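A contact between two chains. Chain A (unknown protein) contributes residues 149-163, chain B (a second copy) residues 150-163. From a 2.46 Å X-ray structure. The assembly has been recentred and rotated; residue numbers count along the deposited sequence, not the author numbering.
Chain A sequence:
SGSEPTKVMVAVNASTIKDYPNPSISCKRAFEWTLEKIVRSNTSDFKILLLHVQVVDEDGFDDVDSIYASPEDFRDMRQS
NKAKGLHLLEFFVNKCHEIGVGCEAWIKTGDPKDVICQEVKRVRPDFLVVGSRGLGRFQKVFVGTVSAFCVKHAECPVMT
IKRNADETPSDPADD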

# COMPACT_ATOMS: atom_id res chain seq x y z
N PHE A 149 -8.69 -3.14 8.47
CA PHE A 149 -8.65 -4.59 8.66
C PHE A 149 -7.70 -5.25 7.67
O PHE A 149 -6.93 -6.12 8.05
CB PHE A 149 -10.05 -5.20 8.50
CG PHE A 149 -10.13 -6.65 8.87
CD1 PHE A 149 -10.38 -7.02 10.20
CD2 PHE A 149 -10.00 -7.64 7.91
CE1 PHE A 149 -10.49 -8.38 10.56
CE2 PHE A 149 -10.10 -8.99 8.26
CZ PHE A 149 -10.35 -9.36 9.58
N CYS A 150 -7.74 -4.81 6.42
CA CYS A 150 -6.85 -5.35 5.40
C CYS A 150 -5.35 -5.13 5.71
O CYS A 150 -4.54 -6.07 5.64
CB CYS A 150 -7.25 -4.81 4.03
SG CYS A 150 -8.92 -5.41 3.54
N VAL A 151 -5.01 -3.90 6.09
CA VAL A 151 -3.65 -3.52 6.40
C VAL A 151 -3.13 -4.40 7.52
O VAL A 151 -1.97 -4.85 7.49
CB VAL A 151 -3.61 -2.03 6.86
CG1 VAL A 151 -2.31 -1.69 7.58
CG2 VAL A 151 -3.88 -1.12 5.67
N LYS A 152 -4.00 -4.66 8.49
CA LYS A 152 -3.64 -5.42 9.65
C LYS A 152 -3.54 -6.92 9.30
O LYS A 152 -2.66 -7.63 9.78
CB LYS A 152 -4.66 -5.12 10.75
CG LYS A 152 -4.58 -5.92 12.01
CD LYS A 152 -5.55 -5.36 13.07
CE LYS A 152 -5.74 -6.37 14.23
NZ LYS A 152 -6.46 -5.84 15.43
N HIS A 153 -4.43 -7.41 8.44
CA HIS A 153 -4.55 -8.85 8.30
C HIS A 153 -4.14 -9.46 6.96
O HIS A 153 -3.72 -10.61 6.91
CB HIS A 153 -5.96 -9.31 8.67
CG HIS A 153 -6.24 -9.24 10.14
ND1 HIS A 153 -5.59 -10.03 11.07
CD2 HIS A 153 -7.13 -8.48 10.84
CE1 HIS A 153 -6.06 -9.76 12.28
NE2 HIS A 153 -6.98 -8.82 12.17
N ALA A 154 -4.25 -8.71 5.87
CA ALA A 154 -3.94 -9.29 4.57
C ALA A 154 -2.52 -9.85 4.51
O ALA A 154 -1.60 -9.31 5.10
CB ALA A 154 -4.21 -8.33 3.46
N GLU A 155 -2.35 -10.99 3.84
CA GLU A 155 -1.06 -11.67 3.81
C GLU A 155 -0.33 -11.29 2.52
O GLU A 155 0.25 -12.14 1.83
CB GLU A 155 -1.23 -13.18 3.97
CG GLU A 155 -2.00 -13.57 5.23
CD GLU A 155 -2.04 -15.06 5.45
OE1 GLU A 155 -2.12 -15.83 4.46
OE2 GLU A 155 -2.03 -15.47 6.63
N CYS A 156 -0.39 -10.01 2.20
CA CYS A 156 0.40 -9.42 1.16
C CYS A 156 0.55 -7.93 1.52
O CYS A 156 -0.17 -7.45 2.39
CB CYS A 156 -0.31 -9.56 -0.18
SG CYS A 156 -1.77 -8.58 -0.23
N PRO A 157 1.47 -7.22 0.87
CA PRO A 157 1.54 -5.75 0.98
C PRO A 157 0.21 -5.08 0.69
O PRO A 157 -0.53 -5.50 -0.21
CB PRO A 157 2.53 -5.37 -0.12
CG PRO A 157 3.49 -6.57 -0.15
CD PRO A 157 2.56 -7.76 0.03
N VAL A 158 -0.10 -4.05 1.46
CA VAL A 158 -1.33 -3.32 1.32
C VAL A 158 -1.02 -1.85 1.07
O VAL A 158 -0.23 -1.26 1.79
CB VAL A 158 -2.28 -3.47 2.58
CG1 VAL A 158 -3.61 -2.83 2.31
CG2 VAL A 158 -2.52 -4.94 2.93
N MSE A 159 -1.62 -1.29 0.04
CA MSE A 159 -1.48 0.08 -0.31
C MSE A 159 -2.82 0.68 0.04
O MSE A 159 -3.85 0.25 -0.51
CB MSE A 159 -1.29 0.17 -1.83
CG MSE A 159 -1.29 1.60 -2.34
SE MSE A 159 0.34 2.49 -1.78
CE MSE A 159 1.38 1.90 -3.16
N THR A 160 -2.84 1.64 0.96
CA THR A 160 -4.06 2.34 1.31
C THR A 160 -3.97 3.75 0.74
O THR A 160 -3.03 4.48 1.05
CB THR A 160 -4.32 2.45 2.85
OG1 THR A 160 -3.18 3.01 3.47
CG2 THR A 160 -4.49 1.13 3.45
N ILE A 161 -4.96 4.10 -0.09
CA ILE A 161 -5.04 5.40 -0.73
C ILE A 161 -6.29 6.09 -0.27
O ILE A 161 -7.36 5.53 -0.38
CB ILE A 161 -5.06 5.24 -2.29
CG1 ILE A 161 -3.81 4.48 -2.75
CG2 ILE A 161 -5.18 6.62 -3.00
CD1 ILE A 161 -4.02 3.55 -3.84
N LYS A 162 -6.13 7.30 0.25
CA LYS A 162 -7.20 8.14 0.74
C LYS A 162 -7.60 9.08 -0.36
O LYS A 162 -6.86 9.27 -1.30
CB LYS A 162 -6.78 8.98 1.94
CG LYS A 162 -6.63 8.16 3.21
CD LYS A 162 -5.81 8.96 4.25
CE LYS A 162 -5.33 8.07 5.41
NZ LYS A 162 -3.92 8.48 5.85
N ARG A 163 -8.78 9.67 -0.25
CA ARG A 163 -9.35 10.51 -1.28
C ARG A 163 -8.69 11.87 -1.25
O ARG A 163 -8.14 12.26 -0.22
CB ARG A 163 -10.86 10.66 -1.07
CG ARG A 163 -11.61 9.32 -1.29
CD ARG A 163 -13.00 9.33 -0.73
NE ARG A 163 -12.96 9.64 0.67
CZ ARG A 163 -14.00 9.50 1.47
NH1 ARG A 163 -15.16 9.05 0.98
NH2 ARG A 163 -13.88 9.84 2.75
N CYS B 150 1.55 5.78 10.63
CA CYS B 150 1.74 6.29 9.28
C CYS B 150 0.52 6.14 8.40
O CYS B 150 0.08 7.11 7.76
CB CYS B 150 2.92 5.62 8.64
SG CYS B 150 4.40 6.04 9.51
N VAL B 151 -0.03 4.93 8.35
CA VAL B 151 -1.27 4.65 7.64
C VAL B 151 -2.36 5.61 8.09
O VAL B 151 -3.14 6.13 7.29
CB VAL B 151 -1.72 3.18 7.92
CG1 VAL B 151 -3.19 2.94 7.55
CG2 VAL B 151 -0.79 2.18 7.23
N LYS B 152 -2.42 5.86 9.38
CA LYS B 152 -3.48 6.68 9.90
C LYS B 152 -3.27 8.14 9.48
O LYS B 152 -4.20 8.82 9.08
CB LYS B 152 -3.52 6.53 11.42
CG LYS B 152 -4.85 6.67 12.07
CD LYS B 152 -4.75 6.40 13.59
CE LYS B 152 -5.58 7.43 14.40
NZ LYS B 152 -5.65 7.21 15.90
N HIS B 153 -2.02 8.60 9.53
CA HIS B 153 -1.77 10.04 9.50
C HIS B 153 -0.96 10.60 8.34
O HIS B 153 -1.09 11.78 8.04
CB HIS B 153 -1.17 10.51 10.83
CG HIS B 153 -2.08 10.32 11.98
ND1 HIS B 153 -3.22 11.09 12.15
CD2 HIS B 153 -2.05 9.45 13.01
CE1 HIS B 153 -3.84 10.71 13.26
NE2 HIS B 153 -3.15 9.71 13.80
N ALA B 154 -0.13 9.79 7.70
CA ALA B 154 0.65 10.28 6.56
C ALA B 154 -0.27 10.93 5.50
O ALA B 154 -1.39 10.46 5.26
CB ALA B 154 1.45 9.15 5.96
N GLU B 155 0.22 12.01 4.89
CA GLU B 155 -0.56 12.78 3.93
C GLU B 155 -0.19 12.35 2.51
O GLU B 155 -0.17 13.15 1.57
CB GLU B 155 -0.37 14.29 4.15
CG GLU B 155 -1.09 14.80 5.41
CD GLU B 155 -1.00 16.30 5.60
OE1 GLU B 155 -0.23 16.94 4.86
OE2 GLU B 155 -1.70 16.83 6.51
N CYS B 156 0.13 11.08 2.36
CA CYS B 156 0.29 10.47 1.09
C CYS B 156 -0.20 9.01 1.23
O CYS B 156 -0.28 8.49 2.35
CB CYS B 156 1.75 10.49 0.66
SG CYS B 156 2.78 9.41 1.68
N PRO B 157 -0.53 8.35 0.11
CA PRO B 157 -0.73 6.89 0.21
C PRO B 157 0.41 6.15 0.92
O PRO B 157 1.57 6.54 0.87
CB PRO B 157 -0.87 6.45 -1.25
CG PRO B 157 -1.38 7.70 -1.97
CD PRO B 157 -0.82 8.88 -1.24
N VAL B 158 0.03 5.08 1.60
CA VAL B 158 0.93 4.28 2.39
C VAL B 158 0.91 2.82 1.95
O VAL B 158 -0.15 2.18 1.84
CB VAL B 158 0.57 4.37 3.87
CG1 VAL B 158 1.50 3.50 4.67
CG2 VAL B 158 0.67 5.83 4.35
N MSE B 159 2.07 2.27 1.70
CA MSE B 159 2.17 0.86 1.42
C MSE B 159 2.77 0.20 2.66
O MSE B 159 3.92 0.54 3.08
CB MSE B 159 3.08 0.68 0.21
CG MSE B 159 3.52 -0.74 -0.08
SE MSE B 159 2.14 -1.62 -1.01
CE MSE B 159 2.78 -1.29 -2.75
N THR B 160 2.02 -0.71 3.26
CA THR B 160 2.49 -1.40 4.44
C THR B 160 2.86 -2.81 4.05
O THR B 160 2.06 -3.52 3.46
CB THR B 160 1.41 -1.49 5.49
OG1 THR B 160 0.81 -0.20 5.62
CG2 THR B 160 2.02 -1.89 6.82
N ILE B 161 4.08 -3.20 4.39
CA ILE B 161 4.58 -4.49 4.00
C ILE B 161 5.00 -5.23 5.23
O ILE B 161 5.85 -4.77 5.98
CB ILE B 161 5.76 -4.37 3.06
CG1 ILE B 161 5.31 -3.64 1.80
CG2 ILE B 161 6.29 -5.73 2.75
CD1 ILE B 161 6.37 -2.97 1.09
N LYS B 162 4.40 -6.40 5.43
CA LYS B 162 4.73 -7.28 6.53
C LYS B 162 5.77 -8.30 6.10
O LYS B 162 5.97 -8.53 4.90
CB LYS B 162 3.46 -7.95 7.05
CG LYS B 162 2.38 -6.98 7.46
CD LYS B 162 1.34 -7.69 8.28
CE LYS B 162 -0.01 -7.05 8.11
NZ LYS B 162 -0.67 -7.47 6.83
N ARG B 163 6.45 -8.89 7.08
CA ARG B 163 7.56 -9.81 6.82
C ARG B 163 7.01 -11.11 6.33
O ARG B 163 5.85 -11.41 6.62
CB ARG B 163 8.34 -10.02 8.12
CG ARG B 163 9.01 -8.75 8.59
CD ARG B 163 9.57 -8.78 10.03
NE ARG B 163 8.58 -9.00 11.08
CZ ARG B 163 8.79 -8.74 12.38
NH1 ARG B 163 9.96 -8.24 12.78
NH2 ARG B 163 7.84 -9.00 13.27
O HOH W 1 -2.70 7.63 2.77

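Two copies of the same segment meet edge to edge, and the contact is first of all a piece of antiparallel sheet, the two stretches burying 821 Å² together, both sides summed. The strand that begins at residue 158 in each chain runs antiparallel to its counterpart, at 159°, with Met A159 facing Met B159 at the centre of the register. That central pair is non-hydrogen-bonded, so the backbone bonds fall to the pairs that flank it. Val A158 N donates to Thr B160 O at 3.0 Å, and Thr B160 N returns a bond to Val A158 O at 2.7 Å. In the other pair, Thr A160 N donates to Val B158 O at 2.9 Å and Val B158 N to Thr A160 O at 3.2 Å. All four are nearly straight, with angles of 163° to 168°, and together they satisfy the amides and carbonyls of residues 158 and 160 in both chains.

The same carbonyls also receive CA-H...O contacts. Met B159 CA lies 3.2 Å from Val A158 O, and Met A159 CA 3.3 Å from Val B158 O. Beyond them, Pro A157 CA approaches Thr B160 O and Pro B157 CA approaches Thr A160 O, each at 3.4 Å. Proline has no amide hydrogen to offer, so its place just before the strand leaves no backbone donor in need of a partner there.

Alternation sorts the side chains. The selenomethionines point to one face, where Met A159 CE and Met B159 CE touch at 3.5 Å; each long, flexible chain also reaches the opposing proline, with Pro A157 CB to Met B159 SE at 3.9 Å and Met A159 SE to Pro B157 CB at 4.2 Å. The prolines are packed as well by isoleucine: CB of Pro A157 is 3.8 Å from CG1 of Ile B161, and the reciprocal Ile A161 CG1 to Pro B157 CB distance is also 3.8 Å. The valines and threonines of positions 158 and 160 share the other face. Both are beta-branched and well suited to a strand. The threonine hydroxyls make no hydrogen bond across the contact and lie near the helix valines instead, Val A151 CG1 being 4.0 Å from Thr B160 OG1 and Thr A160 OG1 4.1 Å from Val B151 CG1, though chi1 is p in Thr A160 and m in Thr B160. Val A151 CG1 and Val B151 CG2 meet at 4.2 Å.

The lysines at 162 reach the end of the other chain's helix. Their CA-to-CB bonds point sideways, but the long aliphatic chains, largely extended through chi3, bring the ammonium groups close to the other chain, to carbonyls of the helix's last residues and of the first residue beyond it; the last torsion differs, p in Lys B162 and 142° in Lys A162. Lys A162 NZ donates to Val B151 O at 2.9 Å and makes weak bonds, both at 3.3 Å, to Lys B152 O and Ala B154 O. Lys B162 NZ bonds weakly to Val A151 O at 3.0 Å and sits 2.7 Å from Ala A154 O. A water extends the first site, donating to Cys B156 O at 2.6 Å and weakly accepting from Lys A162 NZ at 3.4 Å. The rule is economical: strand amides pair with strand carbonyls, and a long cationic side chain serves the helix end and the turn after it.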